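Local coordinates for protein ADP-ribosylating toxin CARDS (Mycoplasma pneumoniae, PDB 4TLV) that transfers the ADP-ribosyl group of NAD(+) to multiple target proteins in vitro and causes vacuolization and epithelial damage in mammalian cells, as the main virulence factor of the bacterium, at residues Gly540-His545 / Val584-Asp589; Asp443-Trp448 / Thr468-Ile473; Val13-Pro18 / Cys232-Pro237; Phe26-Asp31 / Tyr48-Ser53. All blocks are in the same frame, centred on the assembly; numbering follows the deposited sequence.

Contact 1 (Gly540-His545 / Val584-Asp589); sequences GLNFRH and VKDGFD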
loop_
_atom_site.group_PDB
_atom_site.type_symbol
_atom_site.label_atom_id
_atom_site.label_comp_id
_atom_site.label_asym_id
_atom_site.label_seq_id
_atom_site.Cartn_x
_atom_site.Cartn_y
_atom_site.Cartn_z
ATOM N N GLY A 540 -2.596 22.123 -11.192
ATOM C CA GLY A 540 -2.832 20.718 -10.900
ATOM C C GLY A 540 -1.635 19.938 -10.380
ATOM O O GLY A 540 -1.697 18.706 -10.264
ATOM N N LEU A 541 -0.545 20.636 -10.059
ATOM C CA LEU A 541 0.674 19.954 -9.598
ATOM C C LEU A 541 0.694 19.650 -8.101
ATOM O O LEU A 541 0.113 20.380 -7.303
ATOM C CB LEU A 541 1.922 20.760 -9.976
ATOM C CG LEU A 541 2.084 21.017 -11.484
ATOM C CD1 LEU A 541 3.247 21.957 -11.737
ATOM C CD2 LEU A 541 2.280 19.715 -12.261
ATOM N N ASN A 542 1.406 18.583 -7.732
ATOM C CA ASN A 542 1.540 18.151 -6.338
ATOM C C ASN A 542 2.925 18.521 -5.794
ATOM O O ASN A 542 3.929 17.890 -6.150
ATOM C CB ASN A 542 1.318 16.633 -6.255
ATOM C CG ASN A 542 1.041 16.153 -4.845
ATOM O OD1 ASN A 542 0.324 16.805 -4.081
ATOM N ND2 ASN A 542 1.610 15.000 -4.491
ATOM N N PHE A 543 2.980 19.559 -4.952
ATOM C CA PHE A 543 4.242 20.025 -4.369
ATOM C C PHE A 543 4.305 19.751 -2.870
ATOM O O PHE A 543 3.272 19.736 -2.180
ATOM C CB PHE A 543 4.383 21.549 -4.542
ATOM C CG PHE A 543 4.562 21.998 -5.957
ATOM C CD1 PHE A 543 5.690 21.635 -6.687
ATOM C CD2 PHE A 543 3.637 22.849 -6.540
ATOM C CE1 PHE A 543 5.862 22.087 -7.995
ATOM C CE2 PHE A 543 3.803 23.298 -7.840
ATOM C CZ PHE A 543 4.914 22.918 -8.565
ATOM N N ARG A 544 5.521 19.554 -2.365
ATOM C CA ARG A 544 5.797 19.523 -0.934
ATOM C C ARG A 544 7.139 20.195 -0.663
ATOM O O ARG A 544 7.996 20.264 -1.544
ATOM C CB ARG A 544 5.901 18.079 -0.425
ATOM C CG ARG A 544 4.630 17.235 -0.578
ATOM C CD ARG A 544 3.523 17.714 0.387
ATOM N NE ARG A 544 2.390 16.773 0.352
ATOM C CZ ARG A 544 1.470 16.738 -0.609
ATOM N NH1 ARG A 544 1.506 17.601 -1.626
ATOM N NH2 ARG A 544 0.492 15.841 -0.548
ATOM N N HIS A 545 7.326 20.663 0.564
ATOM C CA HIS A 545 8.658 20.961 1.069
ATOM C C HIS A 545 9.264 19.667 1.623
ATOM O O HIS A 545 8.541 18.786 2.088
ATOM C CB HIS A 545 8.600 22.038 2.158
ATOM C CG HIS A 545 8.171 23.378 1.646
ATOM N ND1 HIS A 545 7.520 24.307 2.430
ATOM C CD2 HIS A 545 8.268 23.929 0.412
ATOM C CE1 HIS A 545 7.252 25.382 1.706
ATOM N NE2 HIS A 545 7.696 25.179 0.479
ATOM N N VAL A 584 6.170 15.791 -6.089
ATOM C CA VAL A 584 6.077 14.438 -5.533
ATOM C C VAL A 584 4.867 13.724 -6.149
ATOM O O VAL A 584 3.807 14.329 -6.332
ATOM C CB VAL A 584 5.898 14.459 -3.994
ATOM C CG1 VAL A 584 6.241 13.078 -3.395
ATOM C CG2 VAL A 584 6.783 15.535 -3.348
ATOM N N LYS A 585 5.022 12.439 -6.455
ATOM C CA LYS A 585 3.966 11.684 -7.118
ATOM C C LYS A 585 2.631 11.807 -6.359
ATOM O O LYS A 585 2.572 11.598 -5.150
ATOM C CB LYS A 585 4.391 10.214 -7.251
ATOM C CG LYS A 585 3.356 9.279 -7.922
ATOM C CD LYS A 585 4.014 7.928 -8.289
ATOM C CE LYS A 585 2.987 6.847 -8.632
ATOM N NZ LYS A 585 2.103 7.285 -9.744
ATOM N N ASP A 586 1.568 12.144 -7.065
ATOM C CA ASP A 586 0.255 12.260 -6.431
ATOM C C ASP A 586 -0.086 10.983 -5.694
ATOM O O ASP A 586 0.022 9.907 -6.271
ATOM C CB ASP A 586 -0.835 12.485 -7.474
ATOM C CG ASP A 586 -1.143 13.942 -7.680
ATOM O OD1 ASP A 586 -0.404 14.594 -8.448
ATOM O OD2 ASP A 586 -2.128 14.430 -7.079
ATOM N N GLY A 587 -0.520 11.114 -4.440
ATOM C CA GLY A 587 -0.956 9.972 -3.643
ATOM C C GLY A 587 0.138 9.253 -2.879
ATOM O O GLY A 587 -0.121 8.251 -2.219
ATOM N N PHE A 588 1.367 9.753 -2.968
ATOM C CA PHE A 588 2.504 9.115 -2.328
ATOM C C PHE A 588 2.308 9.004 -0.809
ATOM O O PHE A 588 2.873 8.124 -0.187
ATOM C CB PHE A 588 3.795 9.891 -2.610
ATOM C CG PHE A 588 3.961 11.104 -1.738
ATOM C CD1 PHE A 588 3.243 12.268 -2.008
ATOM C CD2 PHE A 588 4.793 11.066 -0.634
ATOM C CE1 PHE A 588 3.381 13.389 -1.190
ATOM C CE2 PHE A 588 4.930 12.171 0.191
ATOM C CZ PHE A 588 4.231 13.328 -0.080
ATOM N N ASP A 589 1.537 9.915 -0.219
ATOM C CA ASP A 589 1.364 9.922 1.244
ATOM C C ASP A 589 0.111 9.152 1.716
ATOM O O ASP A 589 -0.308 9.266 2.879
ATOM C CB ASP A 589 1.392 11.360 1.807
ATOM C CG ASP A 589 0.540 12.347 0.992
ATOM O OD1 ASP A 589 -0.128 11.926 0.022
ATOM O OD2 ASP A 589 0.558 13.563 1.311
HETATM O O HOH W 1 -1.889 16.909 -8.029
HETATM O O HOH W 2 -0.160 13.252 -2.643
HETATM O O HOH W 3 2.538 14.965 2.480
#
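Arg544 lies against the ring of Phe588 and the methyl group CG2 of Val584. One face of its guanidinium is covered by Phe588 CE1, offset toward the rim, and the two planes stand 59° apart. Arg544 CG, anti to the carbonyl carbon (chi1 -62°), packs 3.9 Å from Val584 CG2. Its N-H groups have four partners here. Arg544 NH2 makes a salt bridge of 2.9 Å to Asp589 OD2, which lies near the guanidinium plane and is met on the syn side. Water 3 joins Arg544 NE to the same carboxylate oxygen. From NH1 of Arg544 go bonds to the backbone O of Phe543 and to OD1 of Asn542, which fix the guanidinium's rotation. Here the tail of the chain, turning through a type II beta turn from Lys585 to Phe588, folds back beside the start of strand 543-548 in the beta-trefoil domain D3. Val584 N donates to Asn542 O at 3.1 Å, continuing the antiparallel pairing of that strand with strand 578-583. Asn542 returns the favour with its side chain: CG is anti to the backbone N (chi1 -163°), and ND2 reaches Val584 O at 2.9 Å from above the carbonyl plane. The buried amide thus uses OD1 toward Arg544 and ND2 toward the turn. Water 2 takes the N-H of Gly587 and gives a proton to Asp589 OD1. The Phe588 ring is sandwiched inside its own segment, with Val584 CG1 over the centre of one face and Asp589 CB over the other, while Phe528 meets it from strand 526-529.

Contact 2 (Asp443-Trp448 / Thr468-Ile473); sequences DVQLGW and TPDGQI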
loop_
_atom_site.group_PDB
_atom_site.type_symbol
_atom_site.label_atom_id
_atom_site.label_comp_id
_atom_site.label_asym_id
_atom_site.label_seq_id
_atom_site.Cartn_x
_atom_site.Cartn_y
_atom_site.Cartn_z
ATOM N N ASP A 443 7.123 5.064 -4.439
ATOM C CA ASP A 443 7.632 5.773 -5.620
ATOM C C ASP A 443 7.252 7.241 -5.477
ATOM O O ASP A 443 6.068 7.583 -5.507
ATOM C CB ASP A 443 7.032 5.173 -6.897
ATOM C CG ASP A 443 7.630 5.773 -8.187
ATOM O OD1 ASP A 443 8.287 6.829 -8.132
ATOM O OD2 ASP A 443 7.428 5.174 -9.265
ATOM N N VAL A 444 8.242 8.102 -5.247
ATOM C CA VAL A 444 7.953 9.518 -5.015
ATOM C C VAL A 444 8.282 10.376 -6.241
ATOM O O VAL A 444 7.828 11.516 -6.345
ATOM C CB VAL A 444 8.647 10.064 -3.739
ATOM C CG1 VAL A 444 8.026 9.436 -2.477
ATOM C CG2 VAL A 444 10.168 9.813 -3.784
ATOM N N GLN A 445 9.055 9.823 -7.176
ATOM C CA GLN A 445 9.227 10.482 -8.460
ATOM C C GLN A 445 9.596 11.980 -8.308
ATOM O O GLN A 445 9.017 12.839 -8.978
ATOM C CB GLN A 445 7.933 10.324 -9.252
ATOM C CG GLN A 445 8.055 10.496 -10.750
ATOM C CD GLN A 445 6.778 10.123 -11.501
ATOM O OE1 GLN A 445 5.678 10.137 -10.940
ATOM N NE2 GLN A 445 6.924 9.796 -12.785
ATOM N N LEU A 446 10.554 12.288 -7.433
ATOM C CA LEU A 446 10.859 13.692 -7.099
ATOM C C LEU A 446 11.321 14.466 -8.315
ATOM O O LEU A 446 12.046 13.945 -9.149
ATOM C CB LEU A 446 11.923 13.808 -6.011
ATOM C CG LEU A 446 11.664 13.027 -4.718
ATOM C CD1 LEU A 446 12.783 13.300 -3.738
ATOM C CD2 LEU A 446 10.286 13.385 -4.120
ATOM N N GLY A 447 10.911 15.725 -8.400
ATOM C CA GLY A 447 11.361 16.577 -9.486
ATOM C C GLY A 447 11.102 18.026 -9.137
ATOM O O GLY A 447 10.729 18.346 -8.017
ATOM N N TRP A 448 11.324 18.906 -10.098
ATOM C CA TRP A 448 10.899 20.280 -9.936
ATOM C C TRP A 448 10.371 20.814 -11.250
ATOM O O TRP A 448 10.540 20.179 -12.294
ATOM C CB TRP A 448 11.983 21.165 -9.301
ATOM C CG TRP A 448 13.300 21.305 -10.041
ATOM C CD1 TRP A 448 14.337 20.409 -10.051
ATOM C CD2 TRP A 448 13.740 22.437 -10.814
ATOM N NE1 TRP A 448 15.391 20.909 -10.797
ATOM C CE2 TRP A 448 15.048 22.150 -11.274
ATOM C CE3 TRP A 448 13.153 23.667 -11.156
ATOM C CZ2 TRP A 448 15.778 23.043 -12.070
ATOM C CZ3 TRP A 448 13.883 24.557 -11.948
ATOM C CH2 TRP A 448 15.181 24.237 -12.396
ATOM N N THR A 468 10.658 13.284 -14.206
ATOM C CA THR A 468 11.223 12.127 -13.525
ATOM C C THR A 468 10.426 10.888 -13.916
ATOM O O THR A 468 9.198 10.893 -13.856
ATOM C CB THR A 468 11.173 12.320 -12.011
ATOM O OG1 THR A 468 11.932 13.486 -11.658
ATOM C CG2 THR A 468 11.748 11.109 -11.296
ATOM N N PRO A 469 11.116 9.823 -14.350
ATOM C CA PRO A 469 10.341 8.643 -14.746
ATOM C C PRO A 469 9.790 7.881 -13.544
ATOM O O PRO A 469 10.298 8.000 -12.424
ATOM C CB PRO A 469 11.373 7.772 -15.462
ATOM C CG PRO A 469 12.666 8.129 -14.809
ATOM C CD PRO A 469 12.564 9.625 -14.545
ATOM N N ASP A 470 8.756 7.087 -13.789
ATOM C CA ASP A 470 8.260 6.159 -12.785
ATOM C C ASP A 470 9.360 5.158 -12.451
ATOM O O ASP A 470 10.187 4.820 -13.300
ATOM C CB ASP A 470 7.054 5.389 -13.323
ATOM C CG ASP A 470 5.884 6.292 -13.650
ATOM O OD1 ASP A 470 5.362 6.941 -12.718
ATOM O OD2 ASP A 470 5.487 6.343 -14.832
ATOM N N GLY A 471 9.355 4.679 -11.213
ATOM C CA GLY A 471 10.184 3.555 -10.823
ATOM C C GLY A 471 11.647 3.883 -10.595
ATOM O O GLY A 471 12.515 3.002 -10.735
ATOM N N GLN A 472 11.935 5.128 -10.217
ATOM C CA GLN A 472 13.328 5.569 -10.087
ATOM C C GLN A 472 13.710 6.159 -8.726
ATOM O O GLN A 472 14.763 5.847 -8.170
ATOM C CB GLN A 472 13.662 6.593 -11.181
ATOM C CG GLN A 472 15.149 6.883 -11.249
ATOM C CD GLN A 472 15.509 7.742 -12.420
ATOM O OE1 GLN A 472 15.934 7.252 -13.464
ATOM N NE2 GLN A 472 15.326 9.035 -12.261
ATOM N N ILE A 473 12.856 7.025 -8.197
ATOM C CA ILE A 473 13.158 7.702 -6.949
ATOM C C ILE A 473 12.118 7.309 -5.929
ATOM O O ILE A 473 10.918 7.463 -6.165
ATOM C CB ILE A 473 13.176 9.247 -7.135
ATOM C CG1 ILE A 473 14.086 9.605 -8.320
ATOM C CG2 ILE A 473 13.619 9.913 -5.845
ATOM C CD1 ILE A 473 14.426 11.088 -8.471
HETATM O O HOH W 4 10.338 7.538 -9.707
#
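Ile473 packs against Leu446 and Val444 where two loops of the D3 beta-trefoil meet, one following strand 441-443 and the other leading into strand 473-476. This is the tight half. Ile473 CG2, anti to the backbone N, lies 3.8 Å from Leu446 CG, with the two side chains crossing at about a right angle, and Val444 CG2 closes on the same methyl. Phe484 of strand 481-485 and Pro457 also touch Ile473. Ile473 O accepts two backbone N-H groups, from Val444 N at 2.9 Å and from Gln445 N at 3.2 Å, so consecutive residues of one loop clasp a single atom. Next to this, buried Thr468 gives its OG1 proton to Leu446 O at 2.6 Å, from above the carbonyl plane, and the same hydroxyl is also bonded to Thr456.

The solvent side belongs to Gln445, Asp470 and Gly471. The extended Gln445 side chain brings NE2 to 2.7 Å from Thr468 O, with the acceptor tilted from the amide plane. Exposed Asp470 sits beside it, its OD1 4.4 Å from Asp443 OD2; the two like charges would be expected to repel. Asp443 is itself buried and held by the backbone of the 468-473 loop: Gly471 N donates to its OD2 at 2.8 Å, coming from above the carboxylate plane. The other oxygen, OD1, takes a proton from water 4, which also donates to Pro469 O and accepts from Gln472 N.

Contact 3 (Val13-Pro18 / Cys232-Pro237); sequences VDLRSP and CPDWSP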
loop_
_atom_site.group_PDB
_atom_site.type_symbol
_atom_site.label_atom_id
_atom_site.label_comp_id
_atom_site.label_asym_id
_atom_site.label_seq_id
_atom_site.Cartn_x
_atom_site.Cartn_y
_atom_site.Cartn_z
ATOM N N VAL A 13 -16.195 -4.042 5.175
ATOM C CA VAL A 13 -16.833 -5.337 5.407
ATOM C C VAL A 13 -17.412 -5.318 6.820
ATOM O O VAL A 13 -16.726 -4.955 7.779
ATOM C CB VAL A 13 -15.809 -6.500 5.256
ATOM C CG1 VAL A 13 -16.432 -7.861 5.661
ATOM C CG2 VAL A 13 -15.250 -6.548 3.827
ATOM N N ASP A 14 -18.678 -5.696 6.952
ATOM C CA ASP A 14 -19.367 -5.611 8.226
ATOM C C ASP A 14 -20.337 -6.789 8.282
ATOM O O ASP A 14 -20.906 -7.162 7.270
ATOM C CB ASP A 14 -20.131 -4.281 8.290
ATOM C CG ASP A 14 -20.466 -3.857 9.699
ATOM O OD1 ASP A 14 -21.241 -4.570 10.370
ATOM O OD2 ASP A 14 -19.981 -2.788 10.131
ATOM N N LEU A 15 -20.515 -7.383 9.454
ATOM C CA LEU A 15 -21.404 -8.540 9.565
ATOM C C LEU A 15 -22.885 -8.148 9.586
ATOM O O LEU A 15 -23.755 -8.984 9.355
ATOM C CB LEU A 15 -21.030 -9.400 10.779
ATOM C CG LEU A 15 -19.929 -10.427 10.461
ATOM C CD1 LEU A 15 -18.623 -9.748 10.121
ATOM C CD2 LEU A 15 -19.734 -11.419 11.602
ATOM N N ARG A 16 -23.176 -6.874 9.834
ATOM C CA ARG A 16 -24.560 -6.409 9.802
ATOM C C ARG A 16 -25.113 -6.447 8.379
ATOM O O ARG A 16 -24.413 -6.127 7.417
ATOM C CB ARG A 16 -24.677 -5.005 10.379
ATOM C CG ARG A 16 -24.240 -4.904 11.827
ATOM C CD ARG A 16 -24.409 -3.490 12.344
ATOM N NE ARG A 16 -23.776 -3.321 13.648
ATOM C CZ ARG A 16 -24.411 -3.452 14.808
ATOM N NH1 ARG A 16 -25.706 -3.746 14.825
ATOM N NH2 ARG A 16 -23.756 -3.284 15.951
ATOM N N SER A 17 -26.380 -6.833 8.255
ATOM C CA SER A 17 -27.033 -7.024 6.961
ATOM C C SER A 17 -27.438 -5.716 6.289
ATOM O O SER A 17 -27.583 -4.688 6.941
ATOM C CB SER A 17 -28.282 -7.893 7.143
ATOM O OG SER A 17 -29.246 -7.186 7.899
ATOM N N PRO A 18 -27.615 -5.752 4.968
ATOM C CA PRO A 18 -28.007 -4.519 4.280
ATOM C C PRO A 18 -29.326 -3.955 4.798
ATOM O O PRO A 18 -29.521 -2.733 4.789
ATOM C CB PRO A 18 -28.118 -4.963 2.821
ATOM C CG PRO A 18 -27.128 -6.071 2.708
ATOM C CD PRO A 18 -27.236 -6.812 4.023
ATOM N N CYS A 232 -12.700 -6.474 13.926
ATOM C CA CYS A 232 -13.856 -6.616 14.819
ATOM C C CYS A 232 -14.901 -5.563 14.460
ATOM O O CYS A 232 -15.186 -4.682 15.264
ATOM C CB CYS A 232 -13.443 -6.418 16.279
ATOM S SG CYS A 232 -11.853 -7.110 16.765
ATOM N N PRO A 233 -15.476 -5.656 13.248
ATOM C CA PRO A 233 -16.310 -4.573 12.707
ATOM C C PRO A 233 -17.591 -4.366 13.503
ATOM O O PRO A 233 -18.196 -3.313 13.382
ATOM C CB PRO A 233 -16.673 -5.042 11.295
ATOM C CG PRO A 233 -16.257 -6.481 11.207
ATOM C CD PRO A 233 -15.327 -6.798 12.328
ATOM N N ASP A 234 -17.976 -5.348 14.311
ATOM C CA ASP A 234 -19.217 -5.249 15.070
ATOM C C ASP A 234 -19.020 -5.447 16.571
ATOM O O ASP A 234 -19.902 -5.930 17.279
ATOM C CB ASP A 234 -20.231 -6.220 14.488
ATOM C CG ASP A 234 -20.469 -5.949 13.027
ATOM O OD1 ASP A 234 -21.088 -4.916 12.738
ATOM O OD2 ASP A 234 -19.980 -6.717 12.179
ATOM N N TRP A 235 -17.851 -5.039 17.038
ATOM C CA TRP A 235 -17.495 -5.067 18.447
ATOM C C TRP A 235 -18.604 -4.501 19.341
ATOM O O TRP A 235 -19.138 -3.433 19.064
ATOM C CB TRP A 235 -16.224 -4.245 18.641
ATOM C CG TRP A 235 -15.753 -4.163 20.044
ATOM C CD1 TRP A 235 -16.170 -3.285 20.997
ATOM C CD2 TRP A 235 -14.757 -4.981 20.653
ATOM N NE1 TRP A 235 -15.493 -3.506 22.168
ATOM C CE2 TRP A 235 -14.616 -4.543 21.983
ATOM C CE3 TRP A 235 -13.955 -6.032 20.198
ATOM C CZ2 TRP A 235 -13.716 -5.123 22.867
ATOM C CZ3 TRP A 235 -13.058 -6.610 21.078
ATOM C CH2 TRP A 235 -12.943 -6.152 22.397
ATOM N N SER A 236 -18.926 -5.220 20.419
ATOM C CA SER A 236 -19.923 -4.770 21.403
ATOM C C SER A 236 -19.334 -4.784 22.807
ATOM O O SER A 236 -18.474 -5.602 23.109
ATOM C CB SER A 236 -21.164 -5.674 21.390
ATOM O OG SER A 236 -22.039 -5.353 20.321
ATOM N N PRO A 237 -19.805 -3.881 23.680
ATOM C CA PRO A 237 -19.311 -3.888 25.063
ATOM C C PRO A 237 -19.759 -5.159 25.786
ATOM O O PRO A 237 -20.888 -5.607 25.578
ATOM C CB PRO A 237 -19.990 -2.663 25.693
ATOM C CG PRO A 237 -20.531 -1.856 24.538
ATOM C CD PRO A 237 -20.831 -2.849 23.459
#
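The contact joins the end of the edge strand 9-14 of the mono-ADP-ribosyltransferase domain to a loop of the region inferred to form the NAD(+)-binding pocket, just beyond helix 228-231. Pro233 and Asp234 do the touching. Pro233 brings CB to 3.5 Å from Val13 O and CG to 4.2 Å from Leu15 CD1. Asp234 CG is anti to its carbonyl carbon (chi1 -57°), and OD2 takes the backbone N-H of Leu15 at 2.9 Å; the donor comes on the syn side, 18° out of the carboxylate plane. The same OD2 lies 3.2 Å from Leu15 CB.

Asp234 also lies against the carboxylate of Asp14, where the modelled oxygens are too close together for their exact positions to be trusted. With that reservation, Asp234 OD1 forms a long salt bridge of 3.3 Å with Arg16 NE. Arg16, extended from CG to NE, runs alongside Asp234 with the opposite heading, their flat groups turned 71° apart; its NH1 has a further partner in Glu20. Asp14 OD2 is in turn bridged to Arg12. Beside this, Cys232 is tied to Cys249 by the disulfide, and Trp235 meets Phe44 edge-to-face. Where the chain leaves the strand, Asp14 OD1 accepts from the N-H of Arg16, less surely placed for the same reason, in the pattern of an Asx turn, just ahead of the helix whose N-cap position is Ser17.

Contact 4 (Phe26-Asp31 / Tyr48-Ser53); sequences FSTLGD and YFISTS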
loop_
_atom_site.group_PDB
_atom_site.type_symbol
_atom_site.label_atom_id
_atom_site.label_comp_id
_atom_site.label_asym_id
_atom_site.label_seq_id
_atom_site.Cartn_x
_atom_site.Cartn_y
_atom_site.Cartn_z
ATOM N N PHE A 26 -23.678 3.590 9.429
ATOM C CA PHE A 26 -22.789 2.982 10.414
ATOM C C PHE A 26 -22.634 3.889 11.630
ATOM O O PHE A 26 -22.460 5.090 11.496
ATOM C CB PHE A 26 -21.403 2.733 9.804
ATOM C CG PHE A 26 -21.400 1.741 8.676
ATOM C CD1 PHE A 26 -21.313 0.375 8.939
ATOM C CD2 PHE A 26 -21.492 2.169 7.361
ATOM C CE1 PHE A 26 -21.319 -0.540 7.910
ATOM C CE2 PHE A 26 -21.494 1.252 6.310
ATOM C CZ PHE A 26 -21.400 -0.104 6.587
ATOM N N SER A 27 -22.679 3.306 12.817
ATOM C CA SER A 27 -22.544 4.084 14.049
ATOM C C SER A 27 -21.150 3.920 14.622
ATOM O O SER A 27 -20.471 2.941 14.318
ATOM C CB SER A 27 -23.580 3.616 15.082
ATOM O OG SER A 27 -24.890 3.958 14.654
ATOM N N THR A 28 -20.719 4.862 15.460
ATOM C CA THR A 28 -19.379 4.792 16.037
ATOM C C THR A 28 -19.352 3.863 17.252
ATOM O O THR A 28 -20.389 3.579 17.850
ATOM C CB THR A 28 -18.906 6.181 16.510
ATOM O OG1 THR A 28 -19.696 6.584 17.635
ATOM C CG2 THR A 28 -19.052 7.228 15.385
ATOM N N LEU A 29 -18.160 3.418 17.629
ATOM C CA LEU A 29 -17.963 2.677 18.865
ATOM C C LEU A 29 -18.203 3.565 20.091
ATOM O O LEU A 29 -18.825 3.141 21.069
ATOM C CB LEU A 29 -16.532 2.113 18.922
ATOM C CG LEU A 29 -16.181 1.053 17.872
ATOM C CD1 LEU A 29 -14.664 0.911 17.728
ATOM C CD2 LEU A 29 -16.837 -0.278 18.228
ATOM N N GLY A 30 -17.679 4.786 20.043
ATOM C CA GLY A 30 -17.718 5.691 21.180
ATOM C C GLY A 30 -17.506 7.147 20.792
ATOM O O GLY A 30 -17.790 7.553 19.661
ATOM N N ASP A 31 -17.008 7.945 21.733
ATOM C CA ASP A 31 -16.915 9.391 21.506
ATOM C C ASP A 31 -15.503 9.973 21.545
ATOM O O ASP A 31 -15.335 11.199 21.613
ATOM C CB ASP A 31 -17.850 10.177 22.453
ATOM C CG ASP A 31 -17.584 9.908 23.929
ATOM O OD1 ASP A 31 -16.522 9.339 24.265
ATOM O OD2 ASP A 31 -18.452 10.283 24.771
ATOM N N TYR A 48 -14.400 7.383 18.054
ATOM C CA TYR A 48 -15.417 8.118 17.315
ATOM C C TYR A 48 -15.217 7.896 15.824
ATOM O O TYR A 48 -16.052 8.266 15.039
ATOM C CB TYR A 48 -15.252 9.616 17.588
ATOM C CG TYR A 48 -16.356 10.494 17.044
ATOM C CD1 TYR A 48 -17.660 10.388 17.532
ATOM C CD2 TYR A 48 -16.085 11.472 16.088
ATOM C CE1 TYR A 48 -18.664 11.197 17.058
ATOM C CE2 TYR A 48 -17.087 12.300 15.610
ATOM C CZ TYR A 48 -18.377 12.156 16.093
ATOM O OH TYR A 48 -19.374 12.974 15.608
ATOM N N PHE A 49 -14.086 7.297 15.447
ATOM C CA PHE A 49 -13.751 7.146 14.042
ATOM C C PHE A 49 -14.246 5.802 13.516
ATOM O O PHE A 49 -14.090 4.787 14.192
ATOM C CB PHE A 49 -12.234 7.222 13.856
ATOM C CG PHE A 49 -11.623 8.527 14.316
ATOM C CD1 PHE A 49 -12.330 9.722 14.192
ATOM C CD2 PHE A 49 -10.341 8.563 14.860
ATOM C CE1 PHE A 49 -11.778 10.935 14.604
ATOM C CE2 PHE A 49 -9.776 9.774 15.267
ATOM C CZ PHE A 49 -10.514 10.971 15.140
ATOM N N ILE A 50 -14.814 5.795 12.308
ATOM C CA ILE A 50 -15.229 4.534 11.669
ATOM C C ILE A 50 -14.304 4.203 10.496
ATOM O O ILE A 50 -14.056 5.047 9.642
ATOM C CB ILE A 50 -16.670 4.604 11.163
ATOM C CG1 ILE A 50 -17.636 4.836 12.332
ATOM C CG2 ILE A 50 -17.063 3.312 10.437
ATOM C CD1 ILE A 50 -19.077 5.072 11.867
ATOM N N SER A 51 -13.806 2.969 10.448
ATOM C CA SER A 51 -12.832 2.590 9.419
ATOM C C SER A 51 -13.462 2.119 8.114
ATOM O O SER A 51 -14.481 1.423 8.102
ATOM C CB SER A 51 -11.898 1.494 9.943
ATOM O OG SER A 51 -12.678 0.372 10.351
ATOM N N THR A 52 -12.831 2.517 7.015
ATOM C CA THR A 52 -13.167 2.035 5.685
ATOM C C THR A 52 -11.848 1.934 4.927
ATOM O O THR A 52 -10.808 2.399 5.390
ATOM C CB THR A 52 -14.071 3.031 4.902
ATOM O OG1 THR A 52 -13.307 4.207 4.580
ATOM C CG2 THR A 52 -15.324 3.428 5.706
ATOM N N SER A 53 -11.891 1.338 3.748
ATOM C CA SER A 53 -10.683 1.144 2.958
ATOM C C SER A 53 -10.878 1.708 1.540
ATOM O O SER A 53 -11.986 1.732 1.017
ATOM C CB SER A 53 -10.338 -0.347 2.904
ATOM O OG SER A 53 -9.232 -0.566 2.048
HETATM O O HOH W 5 -16.113 3.557 15.577
#
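This is an apolar and van der Waals contact without a direct hydrogen bond between the two segments, in which the loop between helices 18-24 and 35-40 lies over the start of edge strand 49-53 in the mono-ADP-ribosyltransferase domain. Ile50 and Tyr48 carry most of the strand's side. In Ile50, chi2 near anti (174°) carries the terminal CD1 out among the backbone of the loop, 3.4 Å from Phe26 O and 3.5 Å from Ser27 O. The same methyl lies 3.9 Å from Phe26 CB, while the Phe26 ring leads away from Ile50 and meets Tyr81 edge-to-face.

Farther along, Thr28 turns its methyl to the strand: CG2 sits 3.2 Å from Tyr48 O and also approaches Tyr48 CD1. Its hydroxyl stays within the loop, OG1 donating to Gly30 O at 2.9 Å. That carbonyl oxygen lies in the plane of the Tyr48 ring at its edge, 3.5 Å from CD1, and also receives a CA-H...O contact from Tyr48 CA. Water 5 links the two main chains, accepting from Leu29 N and donating to Phe49 O at 2.7 Å. On its other side the strand pairs with strand 134-138. With methyl groups, the edge of the Tyr48 ring and Tyr48 CA-H set against carbonyl oxygens, the two segments fit by shape, and the hydrogen-bonded link between their backbones is made through water 5.

In the fold
Contacts 1 and 2 belong to the D3 domain and meet directly, their centres about 11 Å apart: Lys585 N lies 3.0 Å from Val444 O, a probable hydrogen bond, so the chain's tail rests on the loop after strand 441-443. Contacts 3 and 4 form a second pair in the enzymatic part, again with centres about 11 Å apart, touching where Asp14 OD2 packs 3.4 Å from Phe26 CE1. Contact 4 falls within the chain span that contact 3 closes, and contact 3 reaches the region inferred as the NAD(+)-binding pocket. The pairs do not touch; contacts 2 and 3 have centres about 41 Å apart, on opposite sides of the chain's centre.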